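Local coordinates for XAC2610 protein (PDB 4QTQ), which probably acts as an immunity protein that inhibits a peptidoglycan hydrolase of a bacteria-killing type IV secretion system, and binds a calcium ion, at residues I63-E68 with S123-D128; G81-T86 with N148-V153; N137-D142 with N179-I184. All coordinates share one frame; numbering follows the deposited sequence.

Contact 1: I63-E68 with S123-D128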
ATOM      1  N   ILE A  63       1.362  -2.417 -19.106  1.00 36.49           N
ATOM      2  CA  ILE A  63       1.877  -3.441 -18.198  1.00 36.46           C
ATOM      3  C   ILE A  63       0.699  -4.086 -17.453  1.00 37.31           C
ATOM      4  O   ILE A  63      -0.122  -3.382 -16.855  1.00 37.05           O
ATOM      5  CB  ILE A  63       2.870  -2.825 -17.185  1.00 36.52           C
ATOM      6  CG1 ILE A  63       4.061  -2.194 -17.934  1.00 36.79           C
ATOM      7  CG2 ILE A  63       3.340  -3.880 -16.198  1.00 36.41           C
ATOM      8  CD1 ILE A  63       4.898  -1.233 -17.113  1.00 37.34           C
ATOM      9  N   ALA A  64       0.616  -5.414 -17.500  1.00 38.15           N
ATOM     10  CA  ALA A  64      -0.459  -6.164 -16.833  1.00 38.44           C
ATOM     11  C   ALA A  64      -0.002  -6.709 -15.479  1.00 37.40           C
ATOM     12  O   ALA A  64       1.034  -7.352 -15.380  1.00 39.17           O
ATOM     13  CB  ALA A  64      -0.933  -7.312 -17.719  1.00 40.19           C
ATOM     14  N   LEU A  65      -0.777  -6.447 -14.437  1.00 36.04           N
ATOM     15  CA  LEU A  65      -0.520  -7.009 -13.128  1.00 36.20           C
ATOM     16  C   LEU A  65      -1.558  -8.075 -12.880  1.00 37.70           C
ATOM     17  O   LEU A  65      -2.721  -7.902 -13.271  1.00 37.34           O
ATOM     18  CB  LEU A  65      -0.624  -5.940 -12.055  1.00 35.42           C
ATOM     19  CG  LEU A  65       0.274  -4.724 -12.214  1.00 35.22           C
ATOM     20  CD1 LEU A  65      -0.069  -3.720 -11.135  1.00 35.81           C
ATOM     21  CD2 LEU A  65       1.734  -5.122 -12.138  1.00 36.94           C
ATOM     22  N   GLU A  66      -1.137  -9.167 -12.243  1.00 39.81           N
ATOM     23  CA  GLU A  66      -2.032 -10.250 -11.870  1.00 44.04           C
ATOM     24  C   GLU A  66      -2.000 -10.498 -10.353  1.00 41.99           C
ATOM     25  O   GLU A  66      -1.350 -11.439  -9.890  1.00 43.51           O
ATOM     26  CB  GLU A  66      -1.675 -11.528 -12.625  1.00 48.14           C
ATOM     27  CG  GLU A  66      -1.923 -11.458 -14.129  1.00 52.62           C
ATOM     28  CD  GLU A  66      -0.682 -11.146 -14.952  1.00 57.37           C
ATOM     29  OE1 GLU A  66       0.396 -10.854 -14.375  1.00 59.17           O
ATOM     30  OE2 GLU A  66      -0.789 -11.206 -16.199  1.00 63.69           O
ATOM     31  N   PRO A  67      -2.705  -9.650  -9.576  1.00 39.41           N
ATOM     32  CA  PRO A  67      -2.737  -9.843  -8.122  1.00 38.67           C
ATOM     33  C   PRO A  67      -3.522 -11.095  -7.693  1.00 39.69           C
ATOM     34  O   PRO A  67      -4.449 -11.544  -8.389  1.00 40.67           O
ATOM     35  CB  PRO A  67      -3.404  -8.561  -7.605  1.00 37.56           C
ATOM     36  CG  PRO A  67      -4.235  -8.079  -8.744  1.00 37.52           C
ATOM     37  CD  PRO A  67      -3.497  -8.474  -9.997  1.00 38.24           C
ATOM     38  N   GLU A  68      -3.146 -11.653  -6.547  1.00 40.47           N
ATOM     39  CA  GLU A  68      -3.783 -12.882  -6.044  1.00 41.10           C
ATOM     40  C   GLU A  68      -5.281 -12.655  -5.814  1.00 40.15           C
ATOM     41  O   GLU A  68      -6.094 -13.559  -5.975  1.00 40.65           O
ATOM     42  CB  GLU A  68      -3.080 -13.362  -4.759  1.00 42.99           C
ATOM     43  CG  GLU A  68      -3.205 -14.863  -4.515  0.60 46.97           C
ATOM     44  CD  GLU A  68      -2.114 -15.435  -3.618  0.60 48.82           C
ATOM     45  OE1 GLU A  68      -2.455 -16.244  -2.729  0.60 52.12           O
ATOM     46  OE2 GLU A  68      -0.920 -15.097  -3.804  0.60 49.10           O
ATOM     47  N   SER A 123      -0.622  -5.332  -2.209  1.00 30.60           N
ATOM     48  CA  SER A 123       0.438  -5.797  -3.059  1.00 30.46           C
ATOM     49  C   SER A 123       1.078  -4.544  -3.626  1.00 30.84           C
ATOM     50  O   SER A 123       0.389  -3.693  -4.190  1.00 30.09           O
ATOM     51  CB  SER A 123      -0.101  -6.688  -4.190  1.00 30.40           C
ATOM     52  OG  SER A 123      -0.678  -7.899  -3.695  1.00 30.90           O
ATOM     53  N   VAL A 124       2.396  -4.442  -3.459  1.00 31.49           N
ATOM     54  CA  VAL A 124       3.173  -3.297  -3.922  1.00 32.84           C
ATOM     55  C   VAL A 124       4.050  -3.717  -5.103  1.00 32.82           C
ATOM     56  O   VAL A 124       4.743  -4.739  -5.042  1.00 32.27           O
ATOM     57  CB  VAL A 124       4.021  -2.718  -2.767  1.00 33.21           C
ATOM     58  CG1 VAL A 124       4.885  -1.564  -3.237  1.00 34.33           C
ATOM     59  CG2 VAL A 124       3.110  -2.273  -1.637  1.00 33.97           C
ATOM     60  N   TYR A 125       3.992  -2.925  -6.176  1.00 33.01           N
ATOM     61  CA  TYR A 125       4.797  -3.132  -7.384  1.00 32.33           C
ATOM     62  C   TYR A 125       5.609  -1.872  -7.720  1.00 32.58           C
ATOM     63  O   TYR A 125       5.036  -0.800  -7.986  1.00 31.68           O
ATOM     64  CB  TYR A 125       3.910  -3.478  -8.589  1.00 33.11           C
ATOM     65  CG  TYR A 125       2.902  -4.593  -8.354  1.00 33.15           C
ATOM     66  CD1 TYR A 125       1.748  -4.361  -7.618  1.00 33.96           C
ATOM     67  CD2 TYR A 125       3.099  -5.867  -8.873  1.00 34.15           C
ATOM     68  CE1 TYR A 125       0.823  -5.364  -7.388  1.00 34.25           C
ATOM     69  CE2 TYR A 125       2.179  -6.890  -8.651  1.00 34.23           C
ATOM     70  CZ  TYR A 125       1.041  -6.625  -7.899  1.00 34.43           C
ATOM     71  OH  TYR A 125       0.101  -7.585  -7.672  1.00 33.91           O
ATOM     72  N   LEU A 126       6.938  -2.002  -7.712  1.00 32.66           N
ATOM     73  CA  LEU A 126       7.818  -0.900  -8.097  1.00 33.95           C
ATOM     74  C   LEU A 126       8.119  -0.951  -9.594  1.00 34.46           C
ATOM     75  O   LEU A 126       8.382  -2.016 -10.158  1.00 33.75           O
ATOM     76  CB  LEU A 126       9.124  -0.945  -7.296  1.00 34.35           C
ATOM     77  CG  LEU A 126       9.027  -0.785  -5.779  1.00 34.57           C
ATOM     78  CD1 LEU A 126      10.424  -0.761  -5.192  1.00 35.52           C
ATOM     79  CD2 LEU A 126       8.277   0.484  -5.396  1.00 35.14           C
ATOM     80  N   PHE A 127       8.088   0.206 -10.240  1.00 37.24           N
ATOM     81  CA  PHE A 127       8.499   0.271 -11.617  1.00 39.21           C
ATOM     82  C   PHE A 127      10.006   0.036 -11.689  1.00 42.65           C
ATOM     83  O   PHE A 127      10.781   0.722 -11.028  1.00 41.37           O
ATOM     84  CB  PHE A 127       8.157   1.621 -12.245  1.00 39.43           C
ATOM     85  CG  PHE A 127       8.363   1.646 -13.720  1.00 41.12           C
ATOM     86  CD1 PHE A 127       7.488   0.973 -14.560  1.00 41.14           C
ATOM     87  CD2 PHE A 127       9.446   2.315 -14.276  1.00 43.77           C
ATOM     88  CE1 PHE A 127       7.684   0.975 -15.927  1.00 43.94           C
ATOM     89  CE2 PHE A 127       9.644   2.326 -15.645  1.00 46.76           C
ATOM     90  CZ  PHE A 127       8.757   1.664 -16.473  1.00 46.66           C
ATOM     91  N   ASP A 128      10.404  -0.964 -12.464  1.00 46.48           N
ATOM     92  CA  ASP A 128      11.805  -1.298 -12.617  1.00 51.93           C
ATOM     93  C   ASP A 128      12.248  -0.695 -13.937  1.00 54.65           C
ATOM     94  O   ASP A 128      11.894  -1.197 -15.003  1.00 56.01           O
ATOM     95  CB  ASP A 128      11.992  -2.813 -12.600  1.00 54.87           C
ATOM     96  CG  ASP A 128      13.429  -3.224 -12.362  1.00 60.53           C
ATOM     97  OD1 ASP A 128      14.302  -2.861 -13.179  1.00 64.45           O
ATOM     98  OD2 ASP A 128      13.679  -3.919 -11.354  1.00 62.41           O
TER
HETATM   99  O   HOH W   1       1.082 -10.022  -8.265  1.00 52.04           O
HETATM  100  O   HOH W   2      -0.913 -10.282  -4.813  1.00 36.94           O
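L65 and Y125 form the tight part of this contact. The two side chains run past each other in opposite directions, and both methyls of L65 lie over the same face of the Y125 ring. CD2 makes a CH-pi contact, 4.0 Å from the ring centroid and 28° off the ring normal. Its nearest ring atom is Y125 CD2. L65 CD1 lies over that face too, 4.0 Å above the plane and offset toward Y125 CD1 at the rim. The packing continues at I63, where CD1 meets the edge of the F127 ring in its plane, 3.7 Å from F127 CE1. At the opposite end of the Y125 ring, OH touches P67 CB at 3.6 Å, and this marks the limit of the packed part.

The backbones stay well apart here and are not paired. Strand 63-65 is an outer strand of one sheet, and strand 121-128 belongs to the next. They join face to face through side chains, as in a beta-sandwich. L134 of strand 133-136, next to 121-128 in its sheet, touches both I63 and L65. F127 leads on to the calcium site: its ring stacks on H104, and its N bonds to D106, both calcium ligands.

Beyond P67 the contact is looser and wet. A water in the plane of the ring lies 2.7 Å from Y125 OH and donates a weak bond to E66 O. A second water accepts from E68 N and lies 2.6 Å from S123 OG. S123 OG is also bonded to S111 OG, on the adjacent strand 106-112 of the same sheet.

Contact 2: G81-T86 with N148-V153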
ATOM      1  N   GLY A  81      -1.208  10.121  -6.400  1.00 44.87           N
ATOM      2  CA  GLY A  81      -0.623  11.152  -5.564  1.00 46.30           C
ATOM      3  C   GLY A  81       0.337  10.581  -4.549  1.00 45.60           C
ATOM      4  O   GLY A  81       0.581   9.364  -4.535  1.00 44.65           O
ATOM      5  N   PRO A  82       0.884  11.447  -3.682  1.00 46.31           N
ATOM      6  CA  PRO A  82       1.844  10.975  -2.696  1.00 47.04           C
ATOM      7  C   PRO A  82       1.173  10.272  -1.505  1.00 48.26           C
ATOM      8  O   PRO A  82      -0.035  10.459  -1.256  1.00 48.22           O
ATOM      9  CB  PRO A  82       2.555  12.265  -2.253  1.00 49.57           C
ATOM     10  CG  PRO A  82       1.656  13.403  -2.652  1.00 49.70           C
ATOM     11  CD  PRO A  82       0.510  12.856  -3.454  1.00 49.70           C
ATOM     12  N   LEU A  83       1.954   9.453  -0.799  1.00 46.51           N
ATOM     13  CA  LEU A  83       1.510   8.843   0.453  1.00 48.98           C
ATOM     14  C   LEU A  83       1.964   9.700   1.647  1.00 53.22           C
ATOM     15  O   LEU A  83       2.828   9.300   2.439  1.00 50.62           O
ATOM     16  CB  LEU A  83       2.031   7.405   0.565  1.00 47.67           C
ATOM     17  CG  LEU A  83       1.622   6.438  -0.561  1.00 45.42           C
ATOM     18  CD1 LEU A  83       2.290   5.078  -0.377  1.00 43.80           C
ATOM     19  CD2 LEU A  83       0.104   6.296  -0.667  1.00 44.57           C
ATOM     20  N   ASP A  84       1.376  10.890   1.758  1.00 59.28           N
ATOM     21  CA  ASP A  84       1.638  11.784   2.887  1.00 65.82           C
ATOM     22  C   ASP A  84       0.883  11.305   4.118  1.00 68.22           C
ATOM     23  O   ASP A  84      -0.303  10.981   4.033  1.00 68.36           O
ATOM     24  CB  ASP A  84       1.171  13.203   2.583  1.00 70.15           C
ATOM     25  CG  ASP A  84       1.929  13.854   1.452  1.00 71.65           C
ATOM     26  OD1 ASP A  84       3.123  13.544   1.277  1.00 74.71           O
ATOM     27  OD2 ASP A  84       1.327  14.698   0.752  1.00 73.99           O
ATOM     28  N   ASP A  85       1.572  11.278   5.259  1.00 89.69           N
ATOM     29  CA  ASP A  85       0.949  10.935   6.545  1.00 94.17           C
ATOM     30  C   ASP A  85      -0.125  11.981   6.847  1.00 98.24           C
ATOM     31  O   ASP A  85      -1.165  11.672   7.441  1.00101.24           O
ATOM     32  CB  ASP A  85       2.001  10.879   7.668  1.00 96.53           C
ATOM     33  CG  ASP A  85       1.582   9.985   8.835  1.00100.28           C
ATOM     34  OD1 ASP A  85       0.668  10.372   9.596  1.00103.94           O
ATOM     35  OD2 ASP A  85       2.184   8.901   9.003  1.00100.91           O
ATOM     36  N   THR A  86       0.134  13.214   6.414  1.00 99.02           N
ATOM     37  CA  THR A  86      -0.862  14.275   6.459  1.00103.45           C
ATOM     38  C   THR A  86      -2.029  13.956   5.504  1.00103.75           C
ATOM     39  O   THR A  86      -3.098  13.557   5.962  1.00105.02           O
ATOM     40  CB  THR A  86      -0.226  15.651   6.155  1.00104.62           C
ATOM     41  OG1 THR A  86       0.511  15.587   4.930  1.00102.95           O
ATOM     42  CG2 THR A  86       0.723  16.060   7.281  1.00104.77           C
ATOM     43  N   ASN A 148      -1.997  -1.122  10.499  1.00 41.74           N
ATOM     44  CA  ASN A 148      -3.286  -0.449  10.592  1.00 44.47           C
ATOM     45  C   ASN A 148      -3.726   0.170   9.281  1.00 45.15           C
ATOM     46  O   ASN A 148      -4.832   0.689   9.191  1.00 50.02           O
ATOM     47  CB  ASN A 148      -3.275   0.594  11.704  1.00 45.86           C
ATOM     48  CG  ASN A 148      -3.128  -0.037  13.061  1.00 46.92           C
ATOM     49  OD1 ASN A 148      -3.539  -1.181  13.267  1.00 46.77           O
ATOM     50  ND2 ASN A 148      -2.518   0.685  13.989  1.00 49.26           N
ATOM     51  N   GLY A 149      -2.866   0.101   8.274  1.00 41.15           N
ATOM     52  CA  GLY A 149      -3.207   0.539   6.937  1.00 41.04           C
ATOM     53  C   GLY A 149      -1.939   0.781   6.153  1.00 38.97           C
ATOM     54  O   GLY A 149      -0.836   0.605   6.675  1.00 35.93           O
ATOM     55  N   LEU A 150      -2.098   1.196   4.903  1.00 38.33           N
ATOM     56  CA  LEU A 150      -0.969   1.485   4.041  1.00 36.93           C
ATOM     57  C   LEU A 150      -0.012   2.485   4.692  1.00 37.74           C
ATOM     58  O   LEU A 150      -0.432   3.446   5.335  1.00 39.82           O
ATOM     59  CB  LEU A 150      -1.452   2.027   2.696  1.00 38.04           C
ATOM     60  CG  LEU A 150      -0.423   2.214   1.574  1.00 36.95           C
ATOM     61  CD1 LEU A 150       0.326   0.918   1.300  1.00 36.61           C
ATOM     62  CD2 LEU A 150      -1.128   2.676   0.311  1.00 38.94           C
ATOM     63  N   PHE A 151       1.277   2.209   4.536  1.00 37.49           N
ATOM     64  CA  PHE A 151       2.350   3.072   5.024  1.00 37.25           C
ATOM     65  C   PHE A 151       2.345   4.459   4.378  1.00 39.04           C
ATOM     66  O   PHE A 151       1.713   4.675   3.341  1.00 38.34           O
ATOM     67  CB  PHE A 151       3.723   2.390   4.820  1.00 36.98           C
ATOM     68  CG  PHE A 151       3.920   1.788   3.455  1.00 37.16           C
ATOM     69  CD1 PHE A 151       4.224   2.586   2.363  1.00 39.09           C
ATOM     70  CD2 PHE A 151       3.790   0.414   3.261  1.00 37.69           C
ATOM     71  CE1 PHE A 151       4.410   2.029   1.102  1.00 39.89           C
ATOM     72  CE2 PHE A 151       3.966  -0.145   2.009  1.00 37.53           C
ATOM     73  CZ  PHE A 151       4.282   0.661   0.926  1.00 38.34           C
ATOM     74  N   SER A 152       3.037   5.395   5.027  1.00 39.87           N
ATOM     75  CA  SER A 152       3.240   6.749   4.496  1.00 41.99           C
ATOM     76  C   SER A 152       4.687   6.853   4.045  1.00 41.12           C
ATOM     77  O   SER A 152       5.549   6.199   4.612  1.00 38.82           O
ATOM     78  CB  SER A 152       2.971   7.792   5.574  1.00 44.83           C
ATOM     79  OG  SER A 152       1.801   7.467   6.312  1.00 50.27           O
ATOM     80  N   VAL A 153       4.956   7.676   3.040  1.00 42.66           N
ATOM     81  CA  VAL A 153       6.318   7.846   2.547  1.00 43.98           C
ATOM     82  C   VAL A 153       6.790   9.278   2.801  1.00 47.57           C
ATOM     83  O   VAL A 153       6.050  10.238   2.567  1.00 47.89           O
ATOM     84  CB  VAL A 153       6.431   7.507   1.041  1.00 43.85           C
ATOM     85  CG1 VAL A 153       7.874   7.657   0.574  1.00 44.23           C
ATOM     86  CG2 VAL A 153       5.945   6.089   0.771  1.00 42.24           C
TER
HETATM   87  O   HOH W   3       4.682  11.440   5.007  1.00 56.57           O
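L83 carries the apolar part of this contact, with its two methyls sent to different partners. CD2 meets L150 CD2 at 3.9 Å, and the two side chains cross at about a right angle. CD1 lies between F151 and V153: it is 4.0 Å from F151 CE1, approaching the ring obliquely, and also touches V153 CG2. L83 CG is anti to its own carbonyl carbon (chi1 -58°), which keeps the branch point turned away from the carbonyl that bonds V153. On the partner segment L150 CD1 sits over the centre of the F151 ring, 3.8 Å above its plane. L150, F151 and L83 therefore pack as one group. The F151 ring continues onto V124 and L158.

The backbone hydrogen bonding is short and direct. V153 N donates to L83 O at 2.7 Å, with an N-H...O angle of 160°. Strand 152-154 is an outermost strand of the C-terminal antiparallel sheet, and its inner neighbour is strand 157-163. The segment 81-86 is part of the irregular loop between strands 78-80 and 94-97 of the mixed six-stranded sheet; the calcium ligands follow strand 94-97. The bond thus ties a loop of one sheet to the edge of the next. L83 also touches T97, and L150 touches I95, so strand 94-97 touches both leucines.

The remaining polar links are water-borne or uncertain. One water accepts from D85 N and donates to V153 O at 3.0 Å, bridging the two backbones beside the direct bond. S152 OG comes within 3.1 Å of D85 OD2. That bond is not settled, because another acceptor is within reach of the same proton, and D85 is poorly ordered and solvent-exposed.

Contact 3: N137-D142 with N179-I184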
ATOM      1  N   ASN A 137       6.921  -6.343  -5.132  1.00 31.98           N
ATOM      2  CA  ASN A 137       7.909  -6.164  -4.054  1.00 32.91           C
ATOM      3  C   ASN A 137       7.467  -6.859  -2.771  1.00 33.51           C
ATOM      4  O   ASN A 137       6.526  -6.425  -2.099  1.00 33.86           O
ATOM      5  CB  ASN A 137       8.170  -4.686  -3.767  1.00 33.70           C
ATOM      6  CG  ASN A 137       9.483  -4.466  -3.022  1.00 35.69           C
ATOM      7  OD1 ASN A 137       9.577  -4.700  -1.815  1.00 35.50           O
ATOM      8  ND2 ASN A 137      10.514  -4.051  -3.750  1.00 36.13           N
ATOM      9  N   GLN A 138       8.146  -7.944  -2.423  1.00 34.05           N
ATOM     10  CA  GLN A 138       7.785  -8.697  -1.225  1.00 34.66           C
ATOM     11  C   GLN A 138       7.938  -7.845   0.046  1.00 34.00           C
ATOM     12  O   GLN A 138       7.021  -7.786   0.869  1.00 32.00           O
ATOM     13  CB  GLN A 138       8.629  -9.970  -1.115  1.00 37.25           C
ATOM     14  CG  GLN A 138       8.120 -10.951  -0.063  1.00 39.78           C
ATOM     15  CD  GLN A 138       6.787 -11.565  -0.438  1.00 42.22           C
ATOM     16  OE1 GLN A 138       6.682 -12.266  -1.444  1.00 46.71           O
ATOM     17  NE2 GLN A 138       5.760 -11.302   0.360  1.00 43.65           N
ATOM     18  N   SER A 139       9.088  -7.185   0.200  1.00 33.75           N
ATOM     19  CA  SER A 139       9.377  -6.461   1.434  1.00 34.93           C
ATOM     20  C   SER A 139       8.362  -5.345   1.659  1.00 33.56           C
ATOM     21  O   SER A 139       7.879  -5.174   2.769  1.00 33.06           O
ATOM     22  CB  SER A 139      10.821  -5.919   1.491  1.00 36.37           C
ATOM     23  OG  SER A 139      11.031  -4.858   0.574  1.00 38.26           O
ATOM     24  N   LEU A 140       8.018  -4.607   0.611  1.00 31.98           N
ATOM     25  CA  LEU A 140       7.058  -3.511   0.757  1.00 32.10           C
ATOM     26  C   LEU A 140       5.632  -4.011   1.032  1.00 32.71           C
ATOM     27  O   LEU A 140       4.938  -3.480   1.891  1.00 32.99           O
ATOM     28  CB  LEU A 140       7.106  -2.593  -0.459  1.00 32.94           C
ATOM     29  CG  LEU A 140       8.367  -1.721  -0.514  1.00 33.27           C
ATOM     30  CD1 LEU A 140       8.515  -1.050  -1.872  1.00 35.37           C
ATOM     31  CD2 LEU A 140       8.375  -0.677   0.586  1.00 34.30           C
ATOM     32  N   SER A 141       5.219  -5.062   0.339  1.00 34.10           N
ATOM     33  CA  SER A 141       3.893  -5.635   0.527  1.00 34.29           C
ATOM     34  C   SER A 141       3.752  -6.144   1.941  1.00 35.03           C
ATOM     35  O   SER A 141       2.689  -6.000   2.576  1.00 34.83           O
ATOM     36  CB  SER A 141       3.667  -6.785  -0.460  1.00 34.21           C
ATOM     37  OG  SER A 141       3.798  -6.335  -1.802  1.00 33.97           O
ATOM     38  N   ASP A 142       4.823  -6.766   2.417  1.00 34.59           N
ATOM     39  CA  ASP A 142       4.867  -7.318   3.762  1.00 35.13           C
ATOM     40  C   ASP A 142       4.690  -6.271   4.867  1.00 34.68           C
ATOM     41  O   ASP A 142       4.200  -6.596   5.935  1.00 33.66           O
ATOM     42  CB  ASP A 142       6.175  -8.063   3.997  1.00 36.50           C
ATOM     43  CG  ASP A 142       6.149  -9.507   3.498  1.00 40.26           C
ATOM     44  OD1 ASP A 142       5.087 -10.025   3.078  1.00 41.49           O
ATOM     45  OD2 ASP A 142       7.224 -10.142   3.541  1.00 42.05           O
ATOM     46  N   ASN A 179      14.959  -0.721  -4.072  1.00 64.07           N
ATOM     47  CA  ASN A 179      13.876  -1.705  -4.086  1.00 62.90           C
ATOM     48  C   ASN A 179      13.759  -2.556  -2.819  1.00 57.27           C
ATOM     49  O   ASN A 179      13.068  -3.567  -2.828  1.00 53.52           O
ATOM     50  CB  ASN A 179      13.934  -2.579  -5.364  1.00 67.63           C
ATOM     51  CG  ASN A 179      14.967  -3.713  -5.293  1.00 72.12           C
ATOM     52  OD1 ASN A 179      15.208  -4.305  -4.238  1.00 75.60           O
ATOM     53  ND2 ASN A 179      15.561  -4.034  -6.439  1.00 77.59           N
ATOM     54  N   GLU A 180      14.392  -2.122  -1.728  1.00 56.57           N
ATOM     55  CA  GLU A 180      14.490  -2.934  -0.519  1.00 56.63           C
ATOM     56  C   GLU A 180      14.157  -2.118   0.740  1.00 52.21           C
ATOM     57  O   GLU A 180      14.889  -1.197   1.098  1.00 55.76           O
ATOM     58  CB  GLU A 180      15.906  -3.512  -0.425  1.00 62.74           C
ATOM     59  CG  GLU A 180      16.129  -4.544   0.669  1.00 67.68           C
ATOM     60  CD  GLU A 180      15.400  -5.845   0.415  1.00 71.53           C
ATOM     61  OE1 GLU A 180      14.147  -5.867   0.489  1.00 75.69           O
ATOM     62  OE2 GLU A 180      16.087  -6.854   0.162  1.00 76.93           O
ATOM     63  N   ALA A 181      13.064  -2.470   1.416  1.00 45.90           N
ATOM     64  CA  ALA A 181      12.667  -1.790   2.651  1.00 42.49           C
ATOM     65  C   ALA A 181      13.241  -2.526   3.848  1.00 41.59           C
ATOM     66  O   ALA A 181      13.003  -3.721   3.989  1.00 40.41           O
ATOM     67  CB  ALA A 181      11.157  -1.725   2.772  1.00 40.93           C
ATOM     68  N   VAL A 182      13.978  -1.809   4.698  1.00 38.33           N
ATOM     69  CA  VAL A 182      14.578  -2.389   5.907  1.00 40.15           C
ATOM     70  C   VAL A 182      14.139  -1.634   7.158  1.00 37.72           C
ATOM     71  O   VAL A 182      14.253  -0.411   7.220  1.00 36.65           O
ATOM     72  CB  VAL A 182      16.121  -2.386   5.829  1.00 41.69           C
ATOM     73  CG1 VAL A 182      16.740  -2.687   7.192  1.00 44.53           C
ATOM     74  CG2 VAL A 182      16.583  -3.393   4.791  1.00 42.54           C
ATOM     75  N   LEU A 183      13.665  -2.370   8.161  1.00 37.90           N
ATOM     76  CA  LEU A 183      13.248  -1.759   9.416  1.00 36.11           C
ATOM     77  C   LEU A 183      14.458  -1.170  10.122  1.00 37.86           C
ATOM     78  O   LEU A 183      15.447  -1.872  10.344  1.00 39.07           O
ATOM     79  CB  LEU A 183      12.570  -2.785  10.331  1.00 37.23           C
ATOM     80  CG  LEU A 183      12.029  -2.228  11.666  1.00 37.55           C
ATOM     81  CD1 LEU A 183      10.792  -1.383  11.414  1.00 35.41           C
ATOM     82  CD2 LEU A 183      11.717  -3.354  12.631  1.00 41.02           C
ATOM     83  N   ILE A 184      14.373   0.106  10.490  1.00 39.53           N
ATOM     84  CA  ILE A 184      15.465   0.767  11.214  1.00 40.94           C
ATOM     85  C   ILE A 184      15.078   1.231  12.620  1.00 42.86           C
ATOM     86  O   ILE A 184      15.944   1.594  13.402  1.00 43.94           O
ATOM     87  CB  ILE A 184      16.033   1.970  10.438  1.00 42.25           C
ATOM     88  CG1 ILE A 184      14.951   3.025  10.177  1.00 42.95           C
ATOM     89  CG2 ILE A 184      16.672   1.510   9.131  1.00 41.99           C
ATOM     90  CD1 ILE A 184      15.535   4.386   9.876  1.00 45.15           C
TER
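The amide of N137 meets N179 with its edge. ND2 donates to N179 O at 2.8 Å, nearly straight at 170°. The acceptor lies exactly in the amide plane, while the donor is tilted from the plane of the N179 carbonyl. One face of the amide is covered by L140 CD1, 3.7 Å from N137 CG. L126 CD1 approaches ND2 from the same side. At the oxygen end, OD1 takes two bonds: S139 OG donates in the plane of the N137 side-chain carbonyl at 2.8 Å, and L140 N donates at a slight tilt. With ND2 also engaged, the rotation of the amide is fixed at both ends.

S139 OG is the second bridge. While donating to N137 OD1, it accepts from A181 N at 3.2 Å and 171°. Its chi1 of 70° sets OG between the backbone N and the carbonyl carbon, where it can meet both partners. The E180 side chain bends at chi2 and brings OE1 within 3.3 Å of S139 OG, a close contact rather than a bond. Beside these polar links L140 CD2 packs on A181 CB at 3.7 Å.

The helix is also bound to itself and to the sheet before it. N137 O accepts from S141 N and S141 OG, which reach it from opposite faces of its plane. S141 OG also accepts from V124 N. N179 adopts left-handed backbone angles in the turn between antiparallel strands 168-176 and 181-190. The arrangement is that of an asparagine N-cap: N137 OD1 caps L140 N at the start of helix 138-143, while the same side chain fastens the helix to a beta-hairpin turn.

How the contacts relate
Contact 1 is the most buried of the three. Contacts 2 and 3 are partly buried. Contact 1 joins two sheets through side-chain packing, with water at one end. Contacts 2 and 3 both lead to the C-terminal antiparallel sheet, but use different parts of it. Contact 2 reaches its edge strand with one backbone bond and a leucine; contact 3 reaches a hairpin turn mostly through side-chain polar groups. They meet where F151 CE2 packs on L140 O. Strand 121-128 is the element common to all three: it is one side of contact 1, it touches contact 2, and its V124 O is bonded to N137 N of contact 3.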